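Local coordinates for protein N2152 (PDB 5U22) that probably hydrolyses glycosidic bonds in rare arabinosyl substrates, as a polyspecific family 39 glycoside hydrolase from an anaerobic rumen fungus, at residues Tyr112-Ile117 against Glu143-Pro148; Asn122-Phe127 against Tyr168-Gln173; Leu158-Met163 against Lys194-Phe199. All blocks are in the same frame, centred on the assembly; numbering follows the deposited sequence.

Contact 1 of 3, residues Tyr112-Ile117 against Glu143-Pro148; sequences YRWPGI and EIWNEP
The backbones of Tyr112-Ile117 and Glu143-Pro148 are both loop near the contact, and their nearest CA atoms, those of Tyr112 and Asn146, are 9.2 Å apart, so long side chains have to bridge the gap. Tyr112 does most of this. With its CG set anti to the carbonyl carbon (chi1 -60°), its ring reaches past Trp145 and on to Asn146. Its edge meets the face of the indole in a T-shaped pair: the centroids of the Tyr112 ring and the six-membered ring of Trp145 lie 5.1 Å apart, with the planes at 64°. The nearest atoms, Tyr112 CD2 and Trp145 CZ2, are 3.7 Å apart, and CD2 sits toward the rim of the indole rather than over its middle. At the far end of the phenol, Asn146 ND2 donates to Tyr112 OH over 2.9 Å. This bond is nearly straight (162° at the hydrogen), and the hydroxyl lies in the amide plane. Glu143 ends strand 139-143 of the TIM barrel, and the following Asn146-Glu147-Pro148 matches the Asn-Glu-Pro signature of clan GH-A, whose glutamate is the general acid/base in relatives. A buffer molecule bound here, hydrogen-bonded to Asn146 ND2 and Glu147 OE1, is consistent with an active-site pocket. The Asn146 amide is gripped at both ends, since OD1 is hydrogen-bonded to Arg68 NH2, while Asp105 gives Tyr112 OH a second partner. A second aromatic touch joins Trp114 CE3 to Trp145 CH2, 4.0 Å apart, and Trp145 NE1 is hydrogen-bonded to Thr151 OG1.

Contact 2 of 3, residues Asn122-Phe127 against Tyr168-Gln173; sequences NEIRSF and YDLLRQ
Leu170 holds its CG anti to the backbone N (chi1 170°), which sends its two methyls across to Ile124 and Arg125; in Ile124, at chi1 -71°, it is the CG2 branch that lies anti to the backbone N, and this directs it at the leucines. The contact joins two neighbouring outer helices of the TIM barrel, 117-134 and 160-174, which follow the adjacent parallel strands 98-102 and 139-143. The near-parallel course expected of such helices is borne out by the 25° between the N-to-C directions of the two short segments. Their axes stay 11.2 Å apart at closest approach, and the register places Ile124 against Leu171 and Arg125 against Leu170. At that spacing the helices meet through side-chain branches, and no hydrogen bond crosses between the two segments. Ile124 CG2 is the shared apolar point, 3.8 Å from Leu170 CD2 and 4.0 Å from Leu171 CD2, so that one methyl touches two consecutive leucines. Ile124 runs at about a right angle to Leu171. Deeper in, Leu171 also packs on Ile180 of strand 180-185, which ties the helix pair to the barrel wall. Arg125, exposed at the rim, runs its chain extended from CG to NE before the guanidinium turns over Leu170. There the methyl Leu170 CD1 lies over one face of the flat group, offset toward its rim and 3.7 Å from Arg125 NH2.

Contact 3 of 3, residues Leu158-Met163 against Lys194-Phe199; sequences LSFNQM and KNFLQF
Asn161 and Phe199 carry the main interaction, an amide and a ring laid against each other with their planes 20° apart. Asn161 CB stands 3.6 Å from the centroid of the Phe199 ring and 13° off its normal, which makes a CH-pi contact over the centre of the face. The amide continues along that face, with Asn161 ND2 3.7 Å from Phe199 CG, while its OD1 sits near the plane of the Phe196 ring, at the edge. The backbone joins in too, as Asn161 O comes to 3.4 Å from Phe199 CZ. Phe199 reaches this position with CG anti to its backbone N (chi1 171°), pointing its ring back across the gap between the helices. These two helices, 160-174 and 190-202, flank strand 180-185 on the outside of the TIM barrel, and the closest CA pair, Asn161 and Phe196, is 7.6 Å apart. Apolar packing lies on the barrel side: Phe160 CE2 and Phe196 CE1 approach to 4.3 Å, and both rings rest on Pro183 of the intervening strand. Phe196 also makes an edge-to-face pair with Trp164. No hydrogen bond crosses between the segments; within 158-163, Ser159 and Gln162 form a capping box. Gln162 N donates to Ser159 OG at 3.0 Å, and Ser159 N returns a bond to Gln162 OE1 at 3.2 Å.

From the N terminus, 112-117 opens contact 1 and 122-127 opens contact 2 on the helix that begins at Ile117. Contact 1 closes first, at 143-148, bringing together the loops that follow strands 98-102 and 139-143. Contact 2 closes at 168-173, joining helices 117-134 and 160-174, so the two cross. Contact 3 opens at 158-163, before contact 2 has closed, and closes at 194-199, tying the start of helix 160-174 to helix 190-202; it therefore crosses contact 2 and is in series with contact 1. Ile144, in the second segment of contact 1, touches segments of the other two, its CG1 3.7 Å from Leu171 CD1 and its CG2 3.7 Å from Met163 SD.

Contact 1 of 3, residues Tyr112-Ile117 against Glu143-Pro148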
loop_
_atom_site.group_PDB
_atom_site.type_symbol
_atom_site.label_atom_id
_atom_site.label_comp_id
_atom_site.label_asym_id
_atom_site.label_seq_id
_atom_site.Cartn_x
_atom_site.Cartn_y
_atom_site.Cartn_z
ATOM N N TYR A 112 -7.074 -17.174 -14.710
ATOM C CA TYR A 112 -7.345 -16.532 -15.995
ATOM C C TYR A 112 -7.423 -17.549 -17.121
ATOM O O TYR A 112 -6.583 -18.445 -17.235
ATOM C CB TYR A 112 -6.259 -15.508 -16.328
ATOM C CG TYR A 112 -6.140 -14.397 -15.316
ATOM C CD1 TYR A 112 -7.077 -13.373 -15.274
ATOM C CD2 TYR A 112 -5.099 -14.378 -14.388
ATOM C CE1 TYR A 112 -6.977 -12.353 -14.340
ATOM C CE2 TYR A 112 -4.992 -13.362 -13.454
ATOM C CZ TYR A 112 -5.941 -12.357 -13.433
ATOM O OH TYR A 112 -5.857 -11.344 -12.505
ATOM N N ARG A 113 -8.420 -17.385 -17.978
ATOM C CA ARG A 113 -8.581 -18.292 -19.107
ATOM C C ARG A 113 -7.708 -17.782 -20.243
ATOM O O ARG A 113 -8.074 -16.841 -20.951
ATOM C CB ARG A 113 -10.050 -18.397 -19.499
ATOM C CG ARG A 113 -10.844 -19.216 -18.500
ATOM C CD ARG A 113 -12.084 -19.787 -19.144
ATOM N NE ARG A 113 -13.096 -18.756 -19.302
ATOM C CZ ARG A 113 -13.901 -18.371 -18.323
ATOM N NH1 ARG A 113 -13.796 -18.929 -17.125
ATOM N NH2 ARG A 113 -14.803 -17.422 -18.537
ATOM N N TRP A 114 -6.538 -18.397 -20.399
ATOM C CA TRP A 114 -5.580 -17.970 -21.409
ATOM C C TRP A 114 -6.144 -18.226 -22.803
ATOM O O TRP A 114 -6.565 -19.353 -23.095
ATOM C CB TRP A 114 -4.275 -18.729 -21.220
ATOM C CG TRP A 114 -3.204 -18.455 -22.226
ATOM C CD1 TRP A 114 -2.775 -19.294 -23.217
ATOM C CD2 TRP A 114 -2.407 -17.269 -22.330
ATOM N NE1 TRP A 114 -1.749 -18.702 -23.926
ATOM C CE2 TRP A 114 -1.511 -17.457 -23.405
ATOM C CE3 TRP A 114 -2.363 -16.066 -21.621
ATOM C CZ2 TRP A 114 -0.583 -16.490 -23.781
ATOM C CZ3 TRP A 114 -1.438 -15.108 -21.997
ATOM C CH2 TRP A 114 -0.564 -15.323 -23.068
ATOM N N PRO A 115 -6.180 -17.220 -23.676
ATOM C CA PRO A 115 -6.756 -17.399 -25.020
ATOM C C PRO A 115 -5.727 -17.655 -26.113
ATOM O O PRO A 115 -6.103 -17.633 -27.292
ATOM C CB PRO A 115 -7.439 -16.046 -25.245
ATOM C CG PRO A 115 -6.463 -15.071 -24.620
ATOM C CD PRO A 115 -5.844 -15.805 -23.421
ATOM N N GLY A 116 -4.476 -17.879 -25.759
ATOM C CA GLY A 116 -3.432 -17.947 -26.756
ATOM C C GLY A 116 -2.696 -16.626 -26.876
ATOM O O GLY A 116 -3.256 -15.547 -26.659
ATOM N N ILE A 117 -1.412 -16.712 -27.237
ATOM C CA ILE A 117 -0.558 -15.526 -27.292
ATOM C C ILE A 117 -1.089 -14.519 -28.308
ATOM O O ILE A 117 -0.924 -13.306 -28.139
ATOM C CB ILE A 117 0.900 -15.947 -27.596
ATOM C CG1 ILE A 117 1.900 -14.820 -27.323
ATOM C CG2 ILE A 117 1.053 -16.441 -29.042
ATOM C CD1 ILE A 117 2.216 -14.620 -25.859
ATOM N N GLU A 143 1.384 -3.593 -15.763
ATOM C CA GLU A 143 1.632 -4.801 -14.988
ATOM C C GLU A 143 1.246 -6.005 -15.840
ATOM O O GLU A 143 0.089 -6.131 -16.249
ATOM C CB GLU A 143 0.839 -4.758 -13.683
ATOM C CG GLU A 143 1.120 -5.909 -12.736
ATOM C CD GLU A 143 0.237 -5.869 -11.498
ATOM O OE1 GLU A 143 -0.741 -5.081 -11.472
ATOM O OE2 GLU A 143 0.525 -6.631 -10.552
ATOM N N ILE A 144 2.216 -6.880 -16.111
ATOM C CA ILE A 144 2.049 -7.891 -17.154
ATOM C C ILE A 144 1.060 -8.975 -16.732
ATOM O O ILE A 144 0.257 -9.446 -17.552
ATOM C CB ILE A 144 3.426 -8.473 -17.545
ATOM C CG1 ILE A 144 4.184 -7.466 -18.411
ATOM C CG2 ILE A 144 3.281 -9.830 -18.277
ATOM C CD1 ILE A 144 5.569 -7.932 -18.874
ATOM N N TRP A 145 1.082 -9.383 -15.465
ATOM C CA TRP A 145 0.268 -10.511 -15.029
ATOM C C TRP A 145 -0.158 -10.292 -13.582
ATOM O O TRP A 145 0.041 -9.216 -13.011
ATOM C CB TRP A 145 1.038 -11.824 -15.210
ATOM C CG TRP A 145 0.146 -13.041 -15.266
ATOM C CD1 TRP A 145 0.065 -14.050 -14.340
ATOM C CD2 TRP A 145 -0.792 -13.363 -16.295
ATOM N NE1 TRP A 145 -0.867 -14.986 -14.736
ATOM C CE2 TRP A 145 -1.396 -14.594 -15.942
ATOM C CE3 TRP A 145 -1.172 -12.744 -17.490
ATOM C CZ2 TRP A 145 -2.370 -15.202 -16.733
ATOM C CZ3 TRP A 145 -2.136 -13.360 -18.289
ATOM C CH2 TRP A 145 -2.723 -14.580 -17.904
ATOM N N ASN A 146 -0.754 -11.326 -12.984
ATOM C CA ASN A 146 -1.233 -11.253 -11.604
ATOM C C ASN A 146 -1.165 -12.653 -11.027
ATOM O O ASN A 146 -1.824 -13.561 -11.544
ATOM C CB ASN A 146 -2.669 -10.718 -11.534
ATOM C CG ASN A 146 -3.203 -10.620 -10.103
ATOM O OD1 ASN A 146 -2.483 -10.246 -9.179
ATOM N ND2 ASN A 146 -4.484 -10.945 -9.927
ATOM N N GLU A 147 -0.370 -12.818 -9.973
ATOM C CA GLU A 147 -0.255 -14.079 -9.247
ATOM C C GLU A 147 -0.011 -15.274 -10.180
ATOM O O GLU A 147 -0.800 -16.228 -10.191
ATOM C CB GLU A 147 -1.478 -14.307 -8.373
ATOM C CG GLU A 147 -1.683 -13.131 -7.408
ATOM C CD GLU A 147 -2.586 -13.437 -6.231
ATOM O OE1 GLU A 147 -3.447 -14.346 -6.333
ATOM O OE2 GLU A 147 -2.429 -12.751 -5.189
ATOM N N PRO A 148 1.079 -15.258 -10.940
ATOM C CA PRO A 148 1.374 -16.414 -11.794
ATOM C C PRO A 148 1.561 -17.687 -10.998
ATOM O O PRO A 148 1.300 -18.781 -11.525
ATOM C CB PRO A 148 2.663 -15.990 -12.505
ATOM C CG PRO A 148 3.321 -15.027 -11.522
ATOM C CD PRO A 148 2.165 -14.260 -10.955
#

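Contact 2 of 3, residues Asn122-Phe127 against Tyr168-Gln173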
loop_
_atom_site.group_PDB
_atom_site.type_symbol
_atom_site.label_atom_id
_atom_site.label_comp_id
_atom_site.label_asym_id
_atom_site.label_seq_id
_atom_site.Cartn_x
_atom_site.Cartn_y
_atom_site.Cartn_z
ATOM N N ASN A 122 -3.175 -9.066 -29.236
ATOM C CA ASN A 122 -4.177 -8.178 -29.827
ATOM C C ASN A 122 -4.861 -7.328 -28.756
ATOM O O ASN A 122 -5.037 -6.116 -28.925
ATOM C CB ASN A 122 -5.209 -8.996 -30.605
ATOM C CG ASN A 122 -4.653 -9.544 -31.902
ATOM O OD1 ASN A 122 -3.828 -8.898 -32.552
ATOM N ND2 ASN A 122 -5.086 -10.750 -32.275
ATOM N N GLU A 123 -5.244 -7.948 -27.642
ATOM C CA GLU A 123 -5.900 -7.193 -26.578
ATOM C C GLU A 123 -4.966 -6.148 -25.980
ATOM O O GLU A 123 -5.387 -5.018 -25.715
ATOM C CB GLU A 123 -6.409 -8.144 -25.497
ATOM C CG GLU A 123 -7.604 -8.970 -25.929
ATOM C CD GLU A 123 -8.788 -8.111 -26.291
ATOM O OE1 GLU A 123 -9.090 -7.168 -25.536
ATOM O OE2 GLU A 123 -9.417 -8.369 -27.336
ATOM N N ILE A 124 -3.695 -6.505 -25.760
ATOM C CA ILE A 124 -2.741 -5.540 -25.218
ATOM C C ILE A 124 -2.550 -4.381 -26.184
ATOM O O ILE A 124 -2.576 -3.215 -25.775
ATOM C CB ILE A 124 -1.403 -6.227 -24.876
ATOM C CG1 ILE A 124 -1.580 -7.122 -23.648
ATOM C CG2 ILE A 124 -0.328 -5.208 -24.588
ATOM C CD1 ILE A 124 -0.357 -7.955 -23.334
ATOM N N ARG A 125 -2.408 -4.673 -27.486
ATOM C CA ARG A 125 -2.222 -3.601 -28.465
ATOM C C ARG A 125 -3.416 -2.661 -28.488
ATOM O O ARG A 125 -3.255 -1.439 -28.556
ATOM C CB ARG A 125 -2.006 -4.169 -29.865
ATOM C CG ARG A 125 -0.671 -4.809 -30.109
ATOM C CD ARG A 125 -0.635 -5.340 -31.550
ATOM N NE ARG A 125 0.534 -6.169 -31.786
ATOM C CZ ARG A 125 1.751 -5.679 -31.983
ATOM N NH1 ARG A 125 1.950 -4.369 -31.950
ATOM N NH2 ARG A 125 2.771 -6.492 -32.205
ATOM N N SER A 126 -4.627 -3.221 -28.482
ATOM C CA SER A 126 -5.823 -2.387 -28.441
ATOM C C SER A 126 -5.857 -1.536 -27.178
ATOM O O SER A 126 -6.211 -0.352 -27.235
ATOM C CB SER A 126 -7.080 -3.250 -28.538
ATOM O OG SER A 126 -8.239 -2.455 -28.367
ATOM N N PHE A 127 -5.470 -2.108 -26.028
ATOM C CA PHE A 127 -5.462 -1.312 -24.805
ATOM C C PHE A 127 -4.441 -0.182 -24.895
ATOM O O PHE A 127 -4.724 0.957 -24.503
ATOM C CB PHE A 127 -5.168 -2.162 -23.571
ATOM C CG PHE A 127 -4.865 -1.321 -22.370
ATOM C CD1 PHE A 127 -5.894 -0.660 -21.708
ATOM C CD2 PHE A 127 -3.552 -1.081 -21.981
ATOM C CE1 PHE A 127 -5.617 0.186 -20.637
ATOM C CE2 PHE A 127 -3.267 -0.234 -20.910
ATOM C CZ PHE A 127 -4.302 0.401 -20.240
ATOM N N TYR A 168 6.883 -8.536 -22.255
ATOM C CA TYR A 168 7.829 -7.467 -21.960
ATOM C C TYR A 168 8.388 -6.865 -23.245
ATOM O O TYR A 168 8.421 -5.639 -23.410
ATOM C CB TYR A 168 8.945 -8.034 -21.081
ATOM C CG TYR A 168 9.975 -7.060 -20.549
ATOM C CD1 TYR A 168 11.001 -6.570 -21.360
ATOM C CD2 TYR A 168 9.965 -6.688 -19.215
ATOM C CE1 TYR A 168 11.962 -5.694 -20.855
ATOM C CE2 TYR A 168 10.919 -5.823 -18.703
ATOM C CZ TYR A 168 11.906 -5.329 -19.522
ATOM O OH TYR A 168 12.842 -4.480 -18.987
ATOM N N ASP A 169 8.811 -7.718 -24.184
ATOM C CA ASP A 169 9.356 -7.207 -25.438
ATOM C C ASP A 169 8.300 -6.443 -26.211
ATOM O O ASP A 169 8.598 -5.419 -26.840
ATOM C CB ASP A 169 9.918 -8.352 -26.285
ATOM C CG ASP A 169 11.184 -8.952 -25.687
ATOM O OD1 ASP A 169 11.726 -8.355 -24.740
ATOM O OD2 ASP A 169 11.629 -10.022 -26.158
ATOM N N LEU A 170 7.057 -6.927 -26.181
ATOM C CA LEU A 170 5.964 -6.209 -26.825
ATOM C C LEU A 170 5.780 -4.821 -26.211
ATOM O O LEU A 170 5.685 -3.819 -26.929
ATOM C CB LEU A 170 4.675 -7.028 -26.725
ATOM C CG LEU A 170 3.430 -6.240 -27.161
ATOM C CD1 LEU A 170 3.491 -5.935 -28.651
ATOM C CD2 LEU A 170 2.161 -6.985 -26.809
ATOM N N LEU A 171 5.738 -4.745 -24.876
ATOM C CA LEU A 171 5.496 -3.471 -24.201
ATOM C C LEU A 171 6.615 -2.471 -24.461
ATOM O O LEU A 171 6.365 -1.261 -24.566
ATOM C CB LEU A 171 5.328 -3.705 -22.699
ATOM C CG LEU A 171 3.990 -4.370 -22.343
ATOM C CD1 LEU A 171 3.905 -4.702 -20.871
ATOM C CD2 LEU A 171 2.833 -3.470 -22.761
ATOM N N ARG A 172 7.858 -2.947 -24.536
ATOM C CA ARG A 172 8.965 -2.040 -24.815
ATOM C C ARG A 172 8.874 -1.476 -26.221
ATOM O O ARG A 172 9.342 -0.361 -26.472
ATOM C CB ARG A 172 10.304 -2.750 -24.631
ATOM C CG ARG A 172 10.678 -3.049 -23.194
ATOM C CD ARG A 172 10.808 -1.794 -22.345
ATOM N NE ARG A 172 11.550 -2.088 -21.121
ATOM C CZ ARG A 172 11.306 -1.536 -19.935
ATOM N NH1 ARG A 172 10.331 -0.658 -19.793
ATOM N NH2 ARG A 172 12.043 -1.877 -18.888
ATOM N N GLN A 173 8.287 -2.228 -27.144
ATOM C CA GLN A 173 8.120 -1.748 -28.508
ATOM C C GLN A 173 6.968 -0.749 -28.613
ATOM O O GLN A 173 7.126 0.320 -29.211
ATOM C CB GLN A 173 7.897 -2.933 -29.453
#

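Contact 3 of 3, residues Leu158-Met163 against Lys194-Phe199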
loop_
_atom_site.group_PDB
_atom_site.type_symbol
_atom_site.label_atom_id
_atom_site.label_comp_id
_atom_site.label_asym_id
_atom_site.label_seq_id
_atom_site.Cartn_x
_atom_site.Cartn_y
_atom_site.Cartn_z
ATOM N N LEU A 158 2.973 -22.289 -23.053
ATOM C CA LEU A 158 4.243 -21.642 -22.764
ATOM C C LEU A 158 4.315 -21.428 -21.261
ATOM O O LEU A 158 3.298 -21.457 -20.566
ATOM C CB LEU A 158 4.401 -20.313 -23.516
ATOM C CG LEU A 158 3.505 -19.123 -23.172
ATOM C CD1 LEU A 158 3.994 -17.895 -23.925
ATOM C CD2 LEU A 158 2.043 -19.374 -23.500
ATOM N N SER A 159 5.536 -21.255 -20.767
ATOM C CA SER A 159 5.744 -21.031 -19.347
ATOM C C SER A 159 5.435 -19.580 -18.990
ATOM O O SER A 159 5.299 -18.710 -19.858
ATOM C CB SER A 159 7.183 -21.357 -18.966
ATOM O OG SER A 159 8.046 -20.353 -19.480
ATOM N N PHE A 160 5.336 -19.308 -17.683
ATOM C CA PHE A 160 5.188 -17.922 -17.246
ATOM C C PHE A 160 6.377 -17.083 -17.684
ATOM O O PHE A 160 6.209 -15.966 -18.198
ATOM C CB PHE A 160 5.027 -17.815 -15.730
ATOM C CG PHE A 160 5.114 -16.383 -15.243
ATOM C CD1 PHE A 160 4.087 -15.501 -15.508
ATOM C CD2 PHE A 160 6.240 -15.912 -14.581
ATOM C CE1 PHE A 160 4.160 -14.170 -15.110
ATOM C CE2 PHE A 160 6.327 -14.587 -14.171
ATOM C CZ PHE A 160 5.280 -13.715 -14.437
ATOM N N ASN A 161 7.596 -17.602 -17.493
ATOM C CA ASN A 161 8.773 -16.846 -17.916
ATOM C C ASN A 161 8.709 -16.521 -19.404
ATOM O O ASN A 161 9.125 -15.433 -19.821
ATOM C CB ASN A 161 10.067 -17.608 -17.597
ATOM C CG ASN A 161 10.382 -17.662 -16.099
ATOM O OD1 ASN A 161 9.777 -16.960 -15.287
ATOM N ND2 ASN A 161 11.346 -18.502 -15.734
ATOM N N GLN A 162 8.207 -17.455 -20.223
ATOM C CA GLN A 162 8.100 -17.206 -21.664
ATOM C C GLN A 162 7.075 -16.112 -21.945
ATOM O O GLN A 162 7.340 -15.172 -22.702
ATOM C CB GLN A 162 7.729 -18.500 -22.420
ATOM C CG GLN A 162 8.815 -19.621 -22.499
ATOM C CD GLN A 162 8.461 -20.823 -23.442
ATOM O OE1 GLN A 162 7.768 -21.780 -23.070
ATOM N NE2 GLN A 162 8.994 -20.780 -24.652
ATOM N N MET A 163 5.893 -16.212 -21.336
ATOM C CA MET A 163 4.886 -15.172 -21.528
ATOM C C MET A 163 5.395 -13.822 -21.028
ATOM O O MET A 163 5.156 -12.784 -21.662
ATOM C CB MET A 163 3.587 -15.567 -20.825
ATOM C CG MET A 163 2.456 -14.546 -20.982
ATOM S SD MET A 163 2.548 -13.168 -19.786
ATOM C CE MET A 163 2.597 -14.022 -18.240
ATOM N N LYS A 194 14.288 -15.438 -6.748
ATOM C CA LYS A 194 15.627 -15.544 -7.317
ATOM C C LYS A 194 15.581 -16.126 -8.726
ATOM O O LYS A 194 16.219 -15.601 -9.646
ATOM C CB LYS A 194 16.504 -16.399 -6.401
ATOM C CG LYS A 194 17.962 -16.547 -6.877
ATOM C CD LYS A 194 18.778 -17.373 -5.870
ATOM C CE LYS A 194 20.221 -17.581 -6.319
ATOM N NZ LYS A 194 21.047 -18.032 -5.158
ATOM N N ASN A 195 14.833 -17.222 -8.907
ATOM C CA ASN A 195 14.686 -17.816 -10.238
ATOM C C ASN A 195 14.171 -16.783 -11.234
ATOM O O ASN A 195 14.667 -16.679 -12.359
ATOM C CB ASN A 195 13.755 -19.024 -10.175
ATOM C CG ASN A 195 14.496 -20.336 -9.876
ATOM O OD1 ASN A 195 15.584 -20.585 -10.410
ATOM N ND2 ASN A 195 13.899 -21.187 -9.046
ATOM N N PHE A 196 13.193 -15.978 -10.826
ATOM C CA PHE A 196 12.661 -14.958 -11.721
ATOM C C PHE A 196 13.687 -13.866 -12.003
ATOM O O PHE A 196 13.804 -13.398 -13.143
ATOM C CB PHE A 196 11.395 -14.335 -11.138
ATOM C CG PHE A 196 10.926 -13.148 -11.918
ATOM C CD1 PHE A 196 10.304 -13.326 -13.140
ATOM C CD2 PHE A 196 11.128 -11.858 -11.451
ATOM C CE1 PHE A 196 9.871 -12.246 -13.881
ATOM C CE2 PHE A 196 10.701 -10.769 -12.192
ATOM C CZ PHE A 196 10.072 -10.966 -13.408
ATOM N N LEU A 197 14.399 -13.407 -10.972
ATOM C CA LEU A 197 15.405 -12.374 -11.190
ATOM C C LEU A 197 16.543 -12.884 -12.065
ATOM O O LEU A 197 17.038 -12.159 -12.938
ATOM C CB LEU A 197 15.953 -11.883 -9.850
ATOM C CG LEU A 197 14.928 -11.108 -9.029
ATOM C CD1 LEU A 197 15.516 -10.754 -7.667
ATOM C CD2 LEU A 197 14.500 -9.864 -9.783
ATOM N N GLN A 198 16.998 -14.114 -11.819
ATOM C CA GLN A 198 18.065 -14.675 -12.643
ATOM C C GLN A 198 17.626 -14.784 -14.100
ATOM O O GLN A 198 18.364 -14.402 -15.016
ATOM C CB GLN A 198 18.492 -16.032 -12.093
ATOM C CG GLN A 198 19.385 -15.932 -10.859
ATOM C CD GLN A 198 19.792 -17.292 -10.317
ATOM O OE1 GLN A 198 19.029 -18.252 -10.383
ATOM N NE2 GLN A 198 20.993 -17.374 -9.757
ATOM N N PHE A 199 16.417 -15.296 -14.330
ATOM C CA PHE A 199 15.876 -15.369 -15.684
ATOM C C PHE A 199 15.798 -13.990 -16.325
ATOM O O PHE A 199 16.173 -13.811 -17.492
ATOM C CB PHE A 199 14.488 -16.018 -15.658
ATOM C CG PHE A 199 13.770 -15.943 -16.976
ATOM C CD1 PHE A 199 13.963 -16.923 -17.939
ATOM C CD2 PHE A 199 12.927 -14.881 -17.268
ATOM C CE1 PHE A 199 13.310 -16.858 -19.164
ATOM C CE2 PHE A 199 12.276 -14.800 -18.493
ATOM C CZ PHE A 199 12.468 -15.786 -19.445
#